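Local coordinates for putative type VI secretion protein (Escherichia coli, PDB 6SKI), which probably hydrolyses phospholipids as an effector toxin that the type VI secretion system carries on its VgrG spike, at residues A[52-58]-A[149-154]; A[111-115]-A[175-179]; A[213-218]-A[230-236]; A[355-359]-A[376-380]. All coordinates share one frame. Residue numbers count along the deposited sequence, not the author numbering.

Contact 1: residues A[52-58]-A[149-154]; sequences NTASRLM and SILDIF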
loop_
_atom_site.group_PDB
_atom_site.type_symbol
_atom_site.label_atom_id
_atom_site.label_comp_id
_atom_site.label_asym_id
_atom_site.label_seq_id
_atom_site.Cartn_x
_atom_site.Cartn_y
_atom_site.Cartn_z
ATOM N N ASN A 52 8.648 6.905 7.737
ATOM C CA ASN A 52 9.489 8.089 7.761
ATOM C C ASN A 52 8.873 9.167 8.648
ATOM O O ASN A 52 7.711 9.089 9.053
ATOM C CB ASN A 52 9.731 8.623 6.347
ATOM C CG ASN A 52 8.451 8.848 5.570
ATOM O OD1 ASN A 52 7.389 9.081 6.142
ATOM N ND2 ASN A 52 8.551 8.787 4.251
ATOM N N THR A 53 9.682 10.180 8.958
ATOM C CA THR A 53 9.240 11.231 9.867
ATOM C C THR A 53 8.025 11.966 9.316
ATOM O O THR A 53 7.126 12.346 10.072
ATOM C CB THR A 53 10.387 12.206 10.131
ATOM O OG1 THR A 53 11.429 11.532 10.846
ATOM C CG2 THR A 53 9.916 13.386 10.958
ATOM N N ALA A 54 7.974 12.163 7.997
ATOM C CA ALA A 54 6.905 12.961 7.408
ATOM C C ALA A 54 5.540 12.308 7.597
ATOM O O ALA A 54 4.557 12.993 7.894
ATOM C CB ALA A 54 7.194 13.201 5.929
ATOM N N SER A 55 5.457 10.987 7.431
ATOM C CA SER A 55 4.190 10.285 7.632
ATOM C C SER A 55 3.752 10.345 9.091
ATOM O O SER A 55 2.583 10.619 9.403
ATOM C CB SER A 55 4.334 8.835 7.179
ATOM O OG SER A 55 3.988 8.675 5.818
ATOM N N ARG A 56 4.688 10.080 10.001
ATOM C CA ARG A 56 4.384 10.126 11.425
ATOM C C ARG A 56 3.917 11.513 11.838
ATOM O O ARG A 56 3.039 11.651 12.697
ATOM C CB ARG A 56 5.616 9.705 12.221
ATOM C CG ARG A 56 6.014 8.258 12.003
ATOM C CD ARG A 56 7.006 7.795 13.048
ATOM N NE ARG A 56 7.715 8.916 13.653
ATOM C CZ ARG A 56 8.969 9.246 13.361
ATOM N NH1 ARG A 56 9.651 8.542 12.469
ATOM N NH2 ARG A 56 9.541 10.282 13.958
ATOM N N LEU A 57 4.487 12.556 11.232
ATOM C CA LEU A 57 4.053 13.913 11.541
ATOM C C LEU A 57 2.713 14.232 10.899
ATOM O O LEU A 57 1.922 14.985 11.473
ATOM C CB LEU A 57 5.105 14.923 11.093
ATOM C CG LEU A 57 6.434 14.853 11.836
ATOM C CD1 LEU A 57 7.360 15.947 11.361
ATOM C CD2 LEU A 57 6.204 14.944 13.326
ATOM N N MET A 58 2.441 13.679 9.715
ATOM C CA MET A 58 1.111 13.801 9.134
ATOM C C MET A 58 0.059 13.230 10.063
ATOM O O MET A 58 -1.073 13.722 10.104
ATOM C CB MET A 58 1.057 13.081 7.787
ATOM C CG MET A 58 0.926 13.986 6.588
ATOM S SD MET A 58 0.590 13.055 5.087
ATOM C CE MET A 58 -1.195 12.974 5.122
ATOM N N SER A 149 8.429 17.551 2.731
ATOM C CA SER A 149 8.306 16.108 2.918
ATOM C C SER A 149 6.885 15.709 3.296
ATOM O O SER A 149 6.358 14.709 2.791
ATOM C CB SER A 149 9.287 15.642 3.991
ATOM O OG SER A 149 10.549 15.338 3.432
ATOM N N ILE A 150 6.243 16.490 4.163
ATOM C CA ILE A 150 4.879 16.180 4.564
ATOM C C ILE A 150 3.923 16.417 3.406
ATOM O O ILE A 150 2.933 15.694 3.256
ATOM C CB ILE A 150 4.501 17.012 5.801
ATOM C CG1 ILE A 150 5.389 16.632 6.983
ATOM C CG2 ILE A 150 3.046 16.813 6.174
ATOM C CD1 ILE A 150 5.083 17.399 8.240
ATOM N N LEU A 151 4.220 17.393 2.547
ATOM C CA LEU A 151 3.412 17.591 1.351
ATOM C C LEU A 151 3.636 16.484 0.332
ATOM O O LEU A 151 2.719 16.142 -0.421
ATOM C CB LEU A 151 3.726 18.947 0.723
ATOM C CG LEU A 151 2.766 20.077 1.076
ATOM C CD1 LEU A 151 3.239 21.378 0.465
ATOM C CD2 LEU A 151 1.364 19.736 0.616
ATOM N N ASP A 152 4.847 15.930 0.290
ATOM C CA ASP A 152 5.128 14.801 -0.584
ATOM C C ASP A 152 4.356 13.568 -0.144
ATOM O O ASP A 152 3.831 12.824 -0.979
ATOM C CB ASP A 152 6.628 14.518 -0.594
ATOM C CG ASP A 152 7.380 15.397 -1.568
ATOM O OD1 ASP A 152 8.623 15.290 -1.632
ATOM O OD2 ASP A 152 6.732 16.202 -2.267
ATOM N N ILE A 153 4.287 13.333 1.166
ATOM C CA ILE A 153 3.483 12.223 1.673
ATOM C C ILE A 153 2.000 12.486 1.445
ATOM O O ILE A 153 1.233 11.563 1.146
ATOM C CB ILE A 153 3.789 11.969 3.157
ATOM C CG1 ILE A 153 5.285 11.749 3.354
ATOM C CG2 ILE A 153 3.004 10.778 3.663
ATOM C CD1 ILE A 153 5.773 10.429 2.835
ATOM N N PHE A 154 1.569 13.739 1.587
ATOM C CA PHE A 154 0.164 14.067 1.374
ATOM C C PHE A 154 -0.256 13.784 -0.061
ATOM O O PHE A 154 -1.373 13.314 -0.311
ATOM C CB PHE A 154 -0.083 15.531 1.730
ATOM C CG PHE A 154 -1.511 15.957 1.590
ATOM C CD1 PHE A 154 -1.865 16.940 0.684
ATOM C CD2 PHE A 154 -2.500 15.381 2.367
ATOM C CE1 PHE A 154 -3.174 17.339 0.556
ATOM C CE2 PHE A 154 -3.812 15.775 2.240
ATOM C CZ PHE A 154 -4.150 16.755 1.333
#
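Two short helical pieces cross steeply here, at -77° with their axes 8.4 Å apart, in a buried helix-helix packing. Asn52 is the N-cap of helix 53-58: with chi1 in the p well, its OD1 accepts from Ser55 N at 3.0 Å. Ala54 sits at the crossing, where its methyl side chain lets its CA come within 4.7 Å of Ile150 CA; its CB is 3.5 Å from Ile153 CG1. The two isoleucines share chi1 m but part at chi2. Ile150 is t and extends CD1 to Leu57 CB (3.8 Å), whereas Ile153, m at chi2, brings CD1 within 3.5 Å of Asn52 ND2. Ser55 OG lies against Ile153 and is hydrogen-bonded to Arg198, tying this helix to helix 198-211. Met58, whose chi1 lies between wells, reaches across to both isoleucines: CG is 3.6 Å from Ile150 CG2 and SD 3.6 Å from Ile153 CG2. Its methyl CE ends at the edge of the Phe154 ring, 3.9 Å from CD2.

Contact 2: residues A[111-115]-A[175-179]; sequences PDQVL and FMGFN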
loop_
_atom_site.group_PDB
_atom_site.type_symbol
_atom_site.label_atom_id
_atom_site.label_comp_id
_atom_site.label_asym_id
_atom_site.label_seq_id
_atom_site.Cartn_x
_atom_site.Cartn_y
_atom_site.Cartn_z
ATOM N N PRO A 111 6.411 -14.883 -12.757
ATOM C CA PRO A 111 7.107 -14.048 -13.739
ATOM C C PRO A 111 7.471 -14.812 -15.001
ATOM O O PRO A 111 7.869 -15.979 -14.938
ATOM C CB PRO A 111 8.348 -13.602 -12.967
ATOM C CG PRO A 111 8.681 -14.812 -12.149
ATOM C CD PRO A 111 7.362 -15.498 -11.815
ATOM N N ASP A 112 7.332 -14.169 -16.152
ATOM C CA ASP A 112 7.801 -14.723 -17.413
ATOM C C ASP A 112 9.040 -13.958 -17.847
ATOM O O ASP A 112 9.036 -12.724 -17.867
ATOM C CB ASP A 112 6.716 -14.644 -18.485
ATOM C CG ASP A 112 5.736 -15.794 -18.400
ATOM O OD1 ASP A 112 6.133 -16.939 -18.695
ATOM O OD2 ASP A 112 4.569 -15.556 -18.028
ATOM N N GLN A 113 10.106 -14.688 -18.179
ATOM C CA GLN A 113 11.355 -14.060 -18.600
ATOM C C GLN A 113 11.642 -14.354 -20.067
ATOM O O GLN A 113 11.743 -13.420 -20.862
ATOM C CB GLN A 113 12.499 -14.528 -17.700
ATOM C CG GLN A 113 12.608 -13.764 -16.399
ATOM C CD GLN A 113 13.842 -14.138 -15.614
ATOM O OE1 GLN A 113 14.386 -15.227 -15.777
ATOM N NE2 GLN A 113 14.292 -13.234 -14.754
ATOM N N VAL A 114 11.735 -15.619 -20.460
ATOM C CA VAL A 114 11.920 -16.008 -21.851
ATOM C C VAL A 114 10.691 -16.793 -22.278
ATOM O O VAL A 114 10.329 -17.788 -21.637
ATOM C CB VAL A 114 13.199 -16.839 -22.044
ATOM C CG1 VAL A 114 13.188 -17.513 -23.402
ATOM C CG2 VAL A 114 14.426 -15.965 -21.894
ATOM N N LEU A 115 10.051 -16.353 -23.353
ATOM C CA LEU A 115 8.826 -17.009 -23.770
ATOM C C LEU A 115 9.140 -18.291 -24.529
ATOM O O LEU A 115 10.211 -18.454 -25.117
ATOM C CB LEU A 115 7.976 -16.082 -24.636
ATOM C CG LEU A 115 7.726 -14.686 -24.073
ATOM C CD1 LEU A 115 6.766 -13.924 -24.959
ATOM C CD2 LEU A 115 7.202 -14.777 -22.656
ATOM N N PHE A 175 11.992 -7.329 -19.564
ATOM C CA PHE A 175 11.316 -8.417 -20.260
ATOM C C PHE A 175 11.785 -8.531 -21.700
ATOM O O PHE A 175 12.063 -9.634 -22.181
ATOM C CB PHE A 175 9.805 -8.218 -20.229
ATOM C CG PHE A 175 9.057 -9.197 -21.084
ATOM C CD1 PHE A 175 9.199 -10.558 -20.889
ATOM C CD2 PHE A 175 8.239 -8.758 -22.106
ATOM C CE1 PHE A 175 8.521 -11.456 -21.679
ATOM C CE2 PHE A 175 7.563 -9.656 -22.901
ATOM C CZ PHE A 175 7.706 -11.003 -22.687
ATOM N N MET A 176 11.884 -7.408 -22.406
ATOM C CA MET A 176 12.316 -7.451 -23.792
ATOM C C MET A 176 13.827 -7.539 -23.927
ATOM O O MET A 176 14.331 -7.662 -25.047
ATOM C CB MET A 176 11.782 -6.234 -24.546
ATOM C CG MET A 176 10.310 -6.353 -24.878
ATOM S SD MET A 176 9.966 -7.757 -25.951
ATOM C CE MET A 176 9.567 -6.918 -27.479
ATOM N N GLY A 177 14.556 -7.485 -22.816
ATOM C CA GLY A 177 15.970 -7.787 -22.824
ATOM C C GLY A 177 16.207 -9.264 -22.609
ATOM O O GLY A 177 17.240 -9.800 -23.016
ATOM N N PHE A 178 15.253 -9.939 -21.972
ATOM C CA PHE A 178 15.274 -11.395 -21.941
ATOM C C PHE A 178 14.795 -12.017 -23.243
ATOM O O PHE A 178 15.011 -13.214 -23.455
ATOM C CB PHE A 178 14.413 -11.928 -20.793
ATOM C CG PHE A 178 15.112 -11.968 -19.473
ATOM C CD1 PHE A 178 15.839 -13.082 -19.101
ATOM C CD2 PHE A 178 15.031 -10.903 -18.597
ATOM C CE1 PHE A 178 16.482 -13.127 -17.886
ATOM C CE2 PHE A 178 15.673 -10.942 -17.382
ATOM C CZ PHE A 178 16.399 -12.056 -17.025
ATOM N N ASN A 179 14.163 -11.237 -24.119
ATOM C CA ASN A 179 13.636 -11.726 -25.388
ATOM C C ASN A 179 14.199 -10.843 -26.500
ATOM O O ASN A 179 13.580 -9.863 -26.917
ATOM C CB ASN A 179 12.109 -11.725 -25.382
ATOM C CG ASN A 179 11.529 -12.959 -24.733
ATOM O OD1 ASN A 179 11.630 -14.060 -25.267
ATOM N ND2 ASN A 179 10.929 -12.784 -23.568
#
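The backbone of 111-115 runs as an irregular, mostly extended loop, broken at Gln113 (phi/psi -113/-58°), past 175-179, the last part of helix 156-178 and what follows; the closest CA pair is Val114 and Phe178, at 5.7 Å. The loop packs against the last part of the helix beside the mixed sheet of what is, by family, an α/β-hydrolase fold: the loop leads into strand 121-128 and the helix into strand 184-195, each pairing in parallel with strand 22-43. The kink at Gln113 brings its carbonyl close to Phe178, with O 3.1 Å from Phe178 CB.

The side chains form an inner and an outer layer. Inside, Leu115 CD2 approaches the edge of the Phe175 ring, 3.7 Å from CE1, and both residues pack on strands 22-43 and 121-128. Outside, Gln113 lies flat over the exposed Phe178 ring in a CH-pi contact, its CG 4.0 Å from the ring centroid and 4° off the normal, while Val114 CG2 meets the edge of that ring. Between the layers the buried Asn179 turns its amide to the loop backbone, and Leu115 N donates a weak hydrogen bond to Asn179 OD1 at 3.4 Å.

Contact 3: residues A[213-218]-A[230-236]; sequences QDPAIA and YDGKPSG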
loop_
_atom_site.group_PDB
_atom_site.type_symbol
_atom_site.label_atom_id
_atom_site.label_comp_id
_atom_site.label_asym_id
_atom_site.label_seq_id
_atom_site.Cartn_x
_atom_site.Cartn_y
_atom_site.Cartn_z
ATOM N N GLN A 213 -7.059 6.157 -19.935
ATOM C CA GLN A 213 -6.034 6.024 -20.965
ATOM C C GLN A 213 -5.036 7.175 -20.881
ATOM O O GLN A 213 -4.859 7.964 -21.809
ATOM C CB GLN A 213 -6.666 5.917 -22.352
ATOM C CG GLN A 213 -7.487 4.657 -22.518
ATOM C CD GLN A 213 -6.620 3.432 -22.709
ATOM O OE1 GLN A 213 -6.838 2.397 -22.082
ATOM N NE2 GLN A 213 -5.628 3.544 -23.578
ATOM N N ASP A 214 -4.395 7.260 -19.723
ATOM C CA ASP A 214 -3.423 8.311 -19.469
ATOM C C ASP A 214 -2.284 8.218 -20.479
ATOM O O ASP A 214 -1.746 7.125 -20.699
ATOM C CB ASP A 214 -2.884 8.190 -18.047
ATOM C CG ASP A 214 -2.296 9.485 -17.534
ATOM O OD1 ASP A 214 -1.140 9.797 -17.882
ATOM O OD2 ASP A 214 -2.989 10.191 -16.776
ATOM N N PRO A 215 -1.900 9.324 -21.120
ATOM C CA PRO A 215 -0.802 9.254 -22.091
ATOM C C PRO A 215 0.534 8.905 -21.467
ATOM O O PRO A 215 1.420 8.415 -22.176
ATOM C CB PRO A 215 -0.801 10.663 -22.693
ATOM C CG PRO A 215 -2.235 11.075 -22.567
ATOM C CD PRO A 215 -2.556 10.639 -21.170
ATOM N N ALA A 216 0.714 9.149 -20.168
ATOM C CA ALA A 216 1.964 8.772 -19.520
ATOM C C ALA A 216 2.137 7.263 -19.482
ATOM O O ALA A 216 3.265 6.768 -19.569
ATOM C CB ALA A 216 2.025 9.348 -18.108
ATOM N N ILE A 217 1.037 6.515 -19.381
ATOM C CA ILE A 217 1.131 5.061 -19.401
ATOM C C ILE A 217 1.584 4.578 -20.769
ATOM O O ILE A 217 2.453 3.706 -20.877
ATOM C CB ILE A 217 -0.213 4.429 -19.005
ATOM C CG1 ILE A 217 -0.757 5.086 -17.742
ATOM C CG2 ILE A 217 -0.045 2.942 -18.780
ATOM C CD1 ILE A 217 -2.104 4.587 -17.344
ATOM N N ALA A 218 0.992 5.119 -21.836
ATOM C CA ALA A 218 1.415 4.746 -23.179
ATOM C C ALA A 218 2.861 5.149 -23.425
ATOM O O ALA A 218 3.617 4.419 -24.075
ATOM C CB ALA A 218 0.493 5.385 -24.215
ATOM N N TYR A 230 2.886 -2.477 -30.145
ATOM C CA TYR A 230 2.027 -3.296 -29.304
ATOM C C TYR A 230 0.581 -2.973 -29.635
ATOM O O TYR A 230 0.214 -1.801 -29.755
ATOM C CB TYR A 230 2.301 -3.083 -27.810
ATOM C CG TYR A 230 2.164 -1.665 -27.309
ATOM C CD1 TYR A 230 3.237 -0.791 -27.339
ATOM C CD2 TYR A 230 0.972 -1.216 -26.762
ATOM C CE1 TYR A 230 3.119 0.494 -26.868
ATOM C CE2 TYR A 230 0.847 0.066 -26.289
ATOM C CZ TYR A 230 1.923 0.916 -26.343
ATOM O OH TYR A 230 1.798 2.199 -25.871
ATOM N N ASP A 231 -0.231 -4.011 -29.797
ATOM C CA ASP A 231 -1.629 -3.833 -30.139
ATOM C C ASP A 231 -2.440 -3.539 -28.879
ATOM O O ASP A 231 -1.917 -3.502 -27.763
ATOM C CB ASP A 231 -2.150 -5.070 -30.865
ATOM C CG ASP A 231 -3.258 -4.749 -31.837
ATOM O OD1 ASP A 231 -3.326 -3.595 -32.301
ATOM O OD2 ASP A 231 -4.062 -5.652 -32.142
ATOM N N GLY A 232 -3.735 -3.318 -29.056
ATOM C CA GLY A 232 -4.597 -3.035 -27.930
ATOM C C GLY A 232 -4.616 -1.565 -27.579
ATOM O O GLY A 232 -4.054 -0.709 -28.268
ATOM N N LYS A 233 -5.295 -1.269 -26.477
ATOM C CA LYS A 233 -5.338 0.093 -25.971
ATOM C C LYS A 233 -3.922 0.578 -25.682
ATOM O O LYS A 233 -3.159 -0.123 -25.005
ATOM C CB LYS A 233 -6.192 0.163 -24.708
ATOM C CG LYS A 233 -7.657 -0.144 -24.941
ATOM C CD LYS A 233 -8.374 -0.420 -23.638
ATOM C CE LYS A 233 -9.807 -0.852 -23.879
ATOM N NZ LYS A 233 -9.886 -2.097 -24.689
ATOM N N PRO A 234 -3.535 1.759 -26.170
ATOM C CA PRO A 234 -2.136 2.192 -26.022
ATOM C C PRO A 234 -1.685 2.344 -24.583
ATOM O O PRO A 234 -0.484 2.236 -24.311
ATOM C CB PRO A 234 -2.123 3.530 -26.770
ATOM C CG PRO A 234 -3.530 4.011 -26.643
ATOM C CD PRO A 234 -4.328 2.769 -26.886
ATOM N N SER A 235 -2.603 2.593 -23.653
ATOM C CA SER A 235 -2.268 2.689 -22.241
ATOM C C SER A 235 -2.577 1.411 -21.481
ATOM O O SER A 235 -2.360 1.360 -20.267
ATOM C CB SER A 235 -3.011 3.863 -21.596
ATOM O OG SER A 235 -2.443 5.099 -21.983
ATOM N N GLY A 236 -3.086 0.390 -22.151
ATOM C CA GLY A 236 -3.297 -0.898 -21.532
ATOM C C GLY A 236 -4.703 -1.075 -21.007
ATOM O O GLY A 236 -5.595 -0.245 -21.192
#
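The clear hydrogen bond between the segments is unusually short: Ser235 OG donates to Asp214 O at 2.5 Å. The same carbonyl takes a weak hydrogen bond from Ile217 N at 3.1 Å, so the serine hydroxyl shares an acceptor with the first turn of helix 215-225.

Bonds within each segment set up this meeting. Gln213, with positive phi, closes the preceding helix 198-211 in a Schellman motif, and Asp214 at once N-caps the next, its OD1 accepting from Ala216 N at 3.0 Å. On the other side, Lys233 to Gly236 make a type I beta turn, closed by Gly236 N to Lys233 O at 2.9 Å, and Tyr230 OH donates to Pro234 O at 2.8 Å, pinning the loop back on itself. These elements belong to the crossover between the neighbouring parallel strands 184-195 and 237-243: the two consecutive helices lie between them in sequence, and 230-236 is the loop that returns the chain to the sheet.

Apolar and CA-H...O contacts surround the serine. Ala218 packs on the turn, with CB 4.1 Å from Pro234 CB and CA 3.3 Å from Pro234 O in a CA-H...O contact. Ile217 CG2 lies 3.2 Å from Ser235 O, and its side chain also touches Phe191. The long side chain of Gln213 drapes over the turn from Lys233 to Gly236, and 92 Å² of this residue is covered.

Contact 4: residues A[355-359]-A[376-380]; sequences AEQVR and KLTTK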
loop_
_atom_site.group_PDB
_atom_site.type_symbol
_atom_site.label_atom_id
_atom_site.label_comp_id
_atom_site.label_asym_id
_atom_site.label_seq_id
_atom_site.Cartn_x
_atom_site.Cartn_y
_atom_site.Cartn_z
ATOM N N ALA A 355 -11.882 5.660 34.271
ATOM C CA ALA A 355 -11.177 4.530 33.681
ATOM C C ALA A 355 -11.951 3.234 33.870
ATOM O O ALA A 355 -11.986 2.391 32.969
ATOM C CB ALA A 355 -9.777 4.415 34.280
ATOM N N GLU A 356 -12.585 3.053 35.028
ATOM C CA GLU A 356 -13.365 1.841 35.245
ATOM C C GLU A 356 -14.619 1.832 34.381
ATOM O O GLU A 356 -15.029 0.776 33.884
ATOM C CB GLU A 356 -13.722 1.701 36.722
ATOM C CG GLU A 356 -12.629 1.054 37.545
ATOM C CD GLU A 356 -12.849 -0.432 37.735
ATOM O OE1 GLU A 356 -14.012 -0.839 37.940
ATOM O OE2 GLU A 356 -11.862 -1.193 37.677
ATOM N N GLN A 357 -15.233 2.999 34.175
ATOM C CA GLN A 357 -16.347 3.079 33.237
ATOM C C GLN A 357 -15.905 2.687 31.835
ATOM O O GLN A 357 -16.600 1.933 31.144
ATOM C CB GLN A 357 -16.934 4.489 33.236
ATOM C CG GLN A 357 -18.133 4.659 34.141
ATOM C CD GLN A 357 -19.041 5.779 33.687
ATOM O OE1 GLN A 357 -18.613 6.688 32.977
ATOM N NE2 GLN A 357 -20.304 5.720 34.093
ATOM N N VAL A 358 -14.745 3.182 31.401
ATOM C CA VAL A 358 -14.245 2.837 30.073
ATOM C C VAL A 358 -13.933 1.348 29.984
ATOM O O VAL A 358 -14.183 0.710 28.957
ATOM C CB VAL A 358 -13.019 3.696 29.714
ATOM C CG1 VAL A 358 -12.485 3.301 28.353
ATOM C CG2 VAL A 358 -13.389 5.161 29.716
ATOM N N ARG A 359 -13.390 0.768 31.054
ATOM C CA ARG A 359 -13.064 -0.655 31.027
ATOM C C ARG A 359 -14.321 -1.508 30.936
ATOM O O ARG A 359 -14.360 -2.490 30.185
ATOM C CB ARG A 359 -12.258 -1.048 32.262
ATOM C CG ARG A 359 -11.544 -2.377 32.111
ATOM C CD ARG A 359 -11.003 -2.867 33.432
ATOM N NE ARG A 359 -11.911 -2.553 34.529
ATOM C CZ ARG A 359 -12.898 -3.346 34.932
ATOM N NH1 ARG A 359 -13.108 -4.507 34.330
ATOM N NH2 ARG A 359 -13.675 -2.978 35.938
ATOM N N LYS A 376 -4.989 -9.413 29.151
ATOM C CA LYS A 376 -5.546 -8.933 30.407
ATOM C C LYS A 376 -5.895 -7.455 30.273
ATOM O O LYS A 376 -5.059 -6.644 29.856
ATOM C CB LYS A 376 -4.582 -9.184 31.568
ATOM C CG LYS A 376 -3.238 -8.487 31.472
ATOM C CD LYS A 376 -2.432 -8.667 32.749
ATOM C CE LYS A 376 -3.263 -8.346 33.979
ATOM N NZ LYS A 376 -2.496 -7.560 34.984
ATOM N N LEU A 377 -7.144 -7.123 30.587
ATOM C CA LEU A 377 -7.640 -5.753 30.571
ATOM C C LEU A 377 -7.778 -5.266 32.007
ATOM O O LEU A 377 -8.488 -5.880 32.810
ATOM C CB LEU A 377 -8.978 -5.669 29.839
ATOM C CG LEU A 377 -9.490 -4.270 29.513
ATOM C CD1 LEU A 377 -8.576 -3.597 28.515
ATOM C CD2 LEU A 377 -10.905 -4.337 28.982
ATOM N N THR A 378 -7.104 -4.165 32.326
ATOM C CA THR A 378 -7.023 -3.667 33.688
ATOM C C THR A 378 -7.177 -2.153 33.641
ATOM O O THR A 378 -7.086 -1.544 32.580
ATOM C CB THR A 378 -5.687 -4.080 34.329
ATOM O OG1 THR A 378 -5.524 -5.497 34.203
ATOM C CG2 THR A 378 -5.641 -3.737 35.808
ATOM N N THR A 379 -7.459 -1.548 34.791
ATOM C CA THR A 379 -7.299 -0.111 34.965
ATOM C C THR A 379 -6.011 0.124 35.738
ATOM O O THR A 379 -5.852 -0.376 36.857
ATOM C CB THR A 379 -8.481 0.522 35.697
ATOM O OG1 THR A 379 -8.271 0.421 37.109
ATOM C CG2 THR A 379 -9.774 -0.157 35.328
ATOM N N LYS A 380 -5.097 0.874 35.140
ATOM C CA LYS A 380 -3.798 1.146 35.727
ATOM C C LYS A 380 -3.799 2.536 36.341
ATOM O O LYS A 380 -4.283 3.497 35.726
ATOM C CB LYS A 380 -2.690 1.021 34.684
ATOM C CG LYS A 380 -2.467 -0.402 34.224
ATOM C CD LYS A 380 -1.228 -0.999 34.842
ATOM C CE LYS A 380 -1.071 -2.450 34.446
ATOM N NZ LYS A 380 -0.692 -3.301 35.604
#
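Strand 376-386 begins at Lys376, whose backbone is hydrogen-bonded to Glu408 of strand 398-409; the first contact with the helix comes one residue later. Leu377 points toward it, and CD2 meets the aliphatic part of Arg359, 3.7 Å from CG. At Thr378 the CA-to-CB bond turns away, so the backbone is what Arg359 touches, with CD 3.9 Å from Thr378 C. Thr379 faces the helix again and is the most covered residue of 376-380. Its CG2 lies 3.3 Å from Arg359 NE, at the guanidinium edge, and 3.3 Å from Glu356 OE2. These two charged side chains are linked by a salt bridge, Arg359 NH2 to Glu356 OE1 at 2.9 Å, and Glu356 also pairs with Lys360. At Lys380 the CA-to-CB bond again points away, and the side chain touches Phe81 and Ile85 of helix 72-85. Segment 355-359 of helix 350-362 thus runs nearly antiparallel (164°) to 376-380, on an outermost strand of the three-stranded antiparallel sheet, while Ala355 and Val358 extend the packing to strands 398-409 and 328-341.

Contacts 2 and 3 are neighbours, 20 Å between centres and about 8 Å between nearest atoms, on the same side of the chain's centre. Contact 4 lies on the opposite side, 59 Å and 57 Å away from them (centre to centre), on a separate three-stranded sheet. Contact 1 is the most central, 38, 32 and 34 Å from contacts 2, 3 and 4 between centres. Contacts 1 and 2 interleave along the sequence, using the successive helices 144-154 and 156-178. Contact 1 is tied by sequence to the probable catalytic centre: its partner Arg198 directly follows Ser197, which with His310 and Asp245 has charge-relay geometry consistent with a hydrolase triad.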